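Local coordinates for protein GH3 beta-N-acetylglucosaminidase (Paenibacillaceae, PDB 6K5J) that hydrolyses beta-linked N-acetylglucosamine residues as a glycoside hydrolase of family 3, at residues Leu384-Val397 with Leu444-Tyr456. Sequence-based numbering, arbitrary orientation.
Sequences LDKTKPVLVVWPEV and LSGQISQVVVVSY
Q450 has CG anti to its carbonyl carbon (chi1 -77°) and runs extended from there, which carries its amide into the type I turn from D385 to K388. OE1 takes the backbone N-H of D385 at 2.7 Å, in its carbonyl plane and on a lone pair. NE2 gives one hydrogen to P389 O at 3.0 Å, with that acceptor close to the amide plane, and the other, more bent, to D385 O at 3.2 Å; these three bonds fix the rotation of the amide. D385 O also receives K388 N from the opposite face. With an alanine here, the D385 N-H would probably lose its acceptor and the turn would be freer to shift against the strand. A water bridges P389 O and Q450 N just before the strands pair. From there 390-396 and 450-455 run parallel, their axes 17° off exact alignment, in a ladder from L391 N to Q450 O (2.8 Å) through to V454 N with V393 O. On one face L391 sends CD2 against V451 CG2 and crosswise to L444, while V393 and V453 lie side by side. On the other, V452 CG2 meets V390 CG1 and L384 CD2, and V454 CG2 packs 3.9 Å from W394 CE3. Beyond the ladder P395 CG rests 3.6 Å from Y456 CB; the Y456 hydroxyl is hydrogen-bonded to R485 NH1. Helix 435-447 leads into strand 450-455, and strand 424-430 flanks 390-396 on its far side. Strands 390-396 and 450-455 are thus neighbouring inner strands of a mixed six-stranded sheet, consistent with the alpha/beta sandwich that follows the TIM barrel in many family 3 enzymes.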
loop_
_atom_site.group_PDB
_atom_site.type_symbol
_atom_site.label_atom_id
_atom_site.label_comp_id
_atom_site.label_asym_id
_atom_site.label_seq_id
_atom_site.Cartn_x
_atom_site.Cartn_y
_atom_site.Cartn_z
ATOM N N LEU A 384 25.516 11.182 16.987
ATOM C CA LEU A 384 26.369 12.040 16.176
ATOM C C LEU A 384 27.054 13.106 17.028
ATOM O O LEU A 384 26.481 13.618 17.992
ATOM C CB LEU A 384 25.541 12.706 15.076
ATOM C CG LEU A 384 24.908 11.781 14.033
ATOM C CD1 LEU A 384 23.959 12.574 13.144
ATOM C CD2 LEU A 384 25.967 11.090 13.196
ATOM N N ASP A 385 28.287 13.447 16.655
ATOM C CA ASP A 385 29.029 14.544 17.276
ATOM C C ASP A 385 28.712 15.827 16.510
ATOM O O ASP A 385 29.136 15.994 15.363
ATOM C CB ASP A 385 30.524 14.229 17.276
ATOM C CG ASP A 385 31.374 15.310 17.942
ATOM O OD1 ASP A 385 30.885 16.432 18.186
ATOM O OD2 ASP A 385 32.555 15.025 18.217
ATOM N N LYS A 386 27.966 16.734 17.148
ATOM C CA LYS A 386 27.512 17.951 16.485
ATOM C C LYS A 386 28.660 18.872 16.092
ATOM O O LYS A 386 28.480 19.730 15.220
ATOM C CB LYS A 386 26.531 18.698 17.388
ATOM C CG LYS A 386 25.699 19.748 16.676
ATOM C CD LYS A 386 24.634 20.300 17.610
ATOM C CE LYS A 386 23.901 21.456 16.986
ATOM N NZ LYS A 386 22.832 21.959 17.894
ATOM N N THR A 387 29.829 18.719 16.711
ATOM C CA THR A 387 30.987 19.546 16.389
ATOM C C THR A 387 31.724 19.074 15.145
ATOM O O THR A 387 32.689 19.731 14.725
ATOM C CB THR A 387 31.952 19.583 17.579
ATOM O OG1 THR A 387 32.578 18.302 17.740
ATOM C CG2 THR A 387 31.201 19.925 18.839
ATOM N N LYS A 388 31.290 17.969 14.536
ATOM C CA LYS A 388 31.945 17.456 13.350
ATOM C C LYS A 388 30.953 17.388 12.192
ATOM O O LYS A 388 29.745 17.242 12.416
ATOM C CB LYS A 388 32.529 16.061 13.609
ATOM C CG LYS A 388 33.653 16.023 14.630
ATOM C CD LYS A 388 34.020 14.585 14.957
ATOM C CE LYS A 388 35.503 14.439 15.272
ATOM N NZ LYS A 388 35.914 15.248 16.452
ATOM N N PRO A 389 31.428 17.491 10.949
ATOM C CA PRO A 389 30.524 17.365 9.801
ATOM C C PRO A 389 29.924 15.970 9.730
ATOM O O PRO A 389 30.454 15.003 10.284
ATOM C CB PRO A 389 31.429 17.629 8.587
ATOM C CG PRO A 389 32.719 18.163 9.156
ATOM C CD PRO A 389 32.834 17.603 10.528
ATOM N N VAL A 390 28.808 15.876 9.021
ATOM C CA VAL A 390 28.098 14.618 8.831
ATOM C C VAL A 390 27.850 14.439 7.342
ATOM O O VAL A 390 27.287 15.326 6.689
ATOM C CB VAL A 390 26.764 14.596 9.602
ATOM C CG1 VAL A 390 26.107 13.208 9.516
ATOM C CG2 VAL A 390 26.972 15.009 11.057
ATOM N N LEU A 391 28.272 13.307 6.804
ATOM C CA LEU A 391 27.938 12.938 5.439
ATOM C C LEU A 391 26.700 12.048 5.475
ATOM O O LEU A 391 26.732 10.962 6.057
ATOM C CB LEU A 391 29.103 12.213 4.772
ATOM C CG LEU A 391 28.774 11.678 3.372
ATOM C CD1 LEU A 391 28.498 12.834 2.384
ATOM C CD2 LEU A 391 29.878 10.776 2.868
ATOM N N VAL A 392 25.614 12.507 4.868
ATOM C CA VAL A 392 24.401 11.709 4.739
ATOM C C VAL A 392 24.286 11.242 3.294
ATOM O O VAL A 392 24.308 12.061 2.365
ATOM C CB VAL A 392 23.148 12.495 5.160
ATOM C CG1 VAL A 392 21.882 11.634 4.937
ATOM C CG2 VAL A 392 23.263 12.941 6.623
ATOM N N VAL A 393 24.167 9.933 3.106
ATOM C CA VAL A 393 23.962 9.338 1.791
ATOM C C VAL A 393 22.474 9.041 1.641
ATOM O O VAL A 393 21.915 8.232 2.389
ATOM C CB VAL A 393 24.814 8.072 1.611
ATOM C CG1 VAL A 393 24.717 7.565 0.177
ATOM C CG2 VAL A 393 26.267 8.367 1.966
ATOM N N TRP A 394 21.824 9.714 0.698
ATOM C CA TRP A 394 20.369 9.695 0.603
ATOM C C TRP A 394 19.952 9.013 -0.688
ATOM O O TRP A 394 20.332 9.477 -1.775
ATOM C CB TRP A 394 19.796 11.110 0.672
ATOM C CG TRP A 394 18.295 11.135 0.567
ATOM C CD1 TRP A 394 17.553 11.460 -0.537
ATOM C CD2 TRP A 394 17.355 10.805 1.598
ATOM N NE1 TRP A 394 16.209 11.344 -0.257
ATOM C CE2 TRP A 394 16.060 10.944 1.046
ATOM C CE3 TRP A 394 17.483 10.394 2.933
ATOM C CZ2 TRP A 394 14.899 10.705 1.786
ATOM C CZ3 TRP A 394 16.324 10.150 3.666
ATOM C CH2 TRP A 394 15.051 10.303 3.087
ATOM N N PRO A 395 19.177 7.930 -0.628
ATOM C CA PRO A 395 18.789 7.214 -1.845
ATOM C C PRO A 395 17.500 7.748 -2.444
ATOM O O PRO A 395 16.592 8.195 -1.743
ATOM C CB PRO A 395 18.595 5.781 -1.333
ATOM C CG PRO A 395 17.992 5.996 0.058
ATOM C CD PRO A 395 18.626 7.295 0.587
ATOM N N GLU A 396 17.421 7.699 -3.772
ATOM C CA GLU A 396 16.205 8.114 -4.458
ATOM C C GLU A 396 15.853 7.074 -5.510
ATOM O O GLU A 396 16.734 6.549 -6.202
ATOM C CB GLU A 396 16.342 9.514 -5.103
ATOM C CG GLU A 396 17.340 9.594 -6.244
ATOM C CD GLU A 396 17.271 10.904 -7.033
ATOM O OE1 GLU A 396 16.520 11.827 -6.637
ATOM O OE2 GLU A 396 17.981 11.000 -8.061
ATOM N N VAL A 397 14.563 6.746 -5.587
ATOM C CA VAL A 397 14.072 5.849 -6.623
ATOM C C VAL A 397 14.065 6.596 -7.949
ATOM O O VAL A 397 13.541 7.713 -8.050
ATOM C CB VAL A 397 12.675 5.322 -6.260
ATOM C CG1 VAL A 397 12.084 4.512 -7.419
ATOM C CG2 VAL A 397 12.738 4.470 -4.995
ATOM N N LEU A 444 34.228 11.250 -0.591
ATOM C CA LEU A 444 33.798 12.165 0.462
ATOM C C LEU A 444 33.945 11.538 1.844
ATOM O O LEU A 444 34.159 12.253 2.830
ATOM C CB LEU A 444 32.352 12.598 0.220
ATOM C CG LEU A 444 32.151 13.637 -0.882
ATOM C CD1 LEU A 444 30.690 13.685 -1.322
ATOM C CD2 LEU A 444 32.624 15.005 -0.411
ATOM N N SER A 445 33.842 10.211 1.941
ATOM C CA SER A 445 34.027 9.544 3.223
ATOM C C SER A 445 35.470 9.624 3.702
ATOM O O SER A 445 35.723 9.460 4.901
ATOM C CB SER A 445 33.587 8.081 3.141
ATOM O OG SER A 445 34.468 7.313 2.339
ATOM N N GLY A 446 36.420 9.862 2.794
ATOM C CA GLY A 446 37.780 10.143 3.218
ATOM C C GLY A 446 37.951 11.530 3.796
ATOM O O GLY A 446 38.915 11.778 4.527
ATOM N N GLN A 447 37.029 12.439 3.495
ATOM C CA GLN A 447 37.091 13.794 4.017
ATOM C C GLN A 447 36.123 14.045 5.162
ATOM O O GLN A 447 36.344 14.978 5.940
ATOM C CB GLN A 447 36.823 14.802 2.894
ATOM C CG GLN A 447 37.557 14.470 1.596
ATOM C CD GLN A 447 37.042 15.265 0.410
ATOM O OE1 GLN A 447 36.397 16.303 0.574
ATOM N NE2 GLN A 447 37.327 14.781 -0.795
ATOM N N ILE A 448 35.066 13.244 5.286
ATOM C CA ILE A 448 34.086 13.373 6.364
ATOM C C ILE A 448 33.946 11.998 7.010
ATOM O O ILE A 448 33.429 11.065 6.384
ATOM C CB ILE A 448 32.730 13.886 5.860
ATOM C CG1 ILE A 448 32.894 15.258 5.186
ATOM C CG2 ILE A 448 31.734 13.979 7.010
ATOM C CD1 ILE A 448 31.631 15.792 4.511
ATOM N N SER A 449 34.393 11.869 8.261
ATOM C CA SER A 449 34.454 10.543 8.872
ATOM C C SER A 449 33.111 10.087 9.451
ATOM O O SER A 449 32.849 8.876 9.506
ATOM C CB SER A 449 35.546 10.515 9.946
ATOM O OG SER A 449 35.016 10.757 11.233
ATOM N N GLN A 450 32.257 11.021 9.882
ATOM C CA GLN A 450 30.899 10.700 10.317
ATOM C C GLN A 450 30.009 10.505 9.098
ATOM O O GLN A 450 29.629 11.482 8.440
ATOM C CB GLN A 450 30.321 11.811 11.187
ATOM C CG GLN A 450 30.811 11.850 12.603
ATOM C CD GLN A 450 29.954 12.756 13.457
ATOM O OE1 GLN A 450 29.482 12.361 14.524
ATOM N NE2 GLN A 450 29.742 13.984 12.987
ATOM N N VAL A 451 29.624 9.257 8.826
ATOM C CA VAL A 451 28.813 8.909 7.665
ATOM C C VAL A 451 27.544 8.206 8.133
ATOM O O VAL A 451 27.612 7.243 8.906
ATOM C CB VAL A 451 29.584 8.017 6.676
ATOM C CG1 VAL A 451 28.700 7.698 5.468
ATOM C CG2 VAL A 451 30.883 8.707 6.225
ATOM N N VAL A 452 26.393 8.694 7.675
ATOM C CA VAL A 452 25.117 8.001 7.828
ATOM C C VAL A 452 24.626 7.637 6.437
ATOM O O VAL A 452 24.297 8.525 5.640
ATOM C CB VAL A 452 24.055 8.851 8.545
ATOM C CG1 VAL A 452 22.769 8.018 8.729
ATOM C CG2 VAL A 452 24.558 9.386 9.880
ATOM N N VAL A 453 24.535 6.346 6.151
ATOM C CA VAL A 453 23.891 5.898 4.924
ATOM C C VAL A 453 22.450 5.552 5.247
ATOM O O VAL A 453 22.185 4.709 6.116
ATOM C CB VAL A 453 24.602 4.692 4.298
ATOM C CG1 VAL A 453 23.836 4.250 3.042
ATOM C CG2 VAL A 453 26.030 5.043 3.965
ATOM N N VAL A 454 21.525 6.207 4.560
ATOM C CA VAL A 454 20.137 5.770 4.543
ATOM C C VAL A 454 20.033 4.710 3.450
ATOM O O VAL A 454 20.241 5.001 2.269
ATOM C CB VAL A 454 19.182 6.943 4.299
ATOM C CG1 VAL A 454 17.753 6.445 4.230
ATOM C CG2 VAL A 454 19.309 7.972 5.416
ATOM N N SER A 455 19.770 3.463 3.842
ATOM C CA SER A 455 19.618 2.409 2.852
ATOM C C SER A 455 18.157 2.299 2.418
ATOM O O SER A 455 17.234 2.735 3.109
ATOM C CB SER A 455 20.134 1.063 3.383
ATOM O OG SER A 455 19.304 0.516 4.397
ATOM N N TYR A 456 17.960 1.732 1.232
ATOM C CA TYR A 456 16.624 1.624 0.649
ATOM C C TYR A 456 16.590 0.307 -0.121
ATOM O O TYR A 456 17.056 0.237 -1.262
ATOM C CB TYR A 456 16.321 2.830 -0.235
ATOM C CG TYR A 456 14.903 2.910 -0.767
ATOM C CD1 TYR A 456 14.460 2.044 -1.757
ATOM C CD2 TYR A 456 14.015 3.872 -0.296
ATOM C CE1 TYR A 456 13.161 2.119 -2.250
ATOM C CE2 TYR A 456 12.720 3.959 -0.795
ATOM C CZ TYR A 456 12.304 3.085 -1.767
ATOM O OH TYR A 456 11.022 3.172 -2.260
HETATM O O HOH W 1 32.889 13.942 10.521
#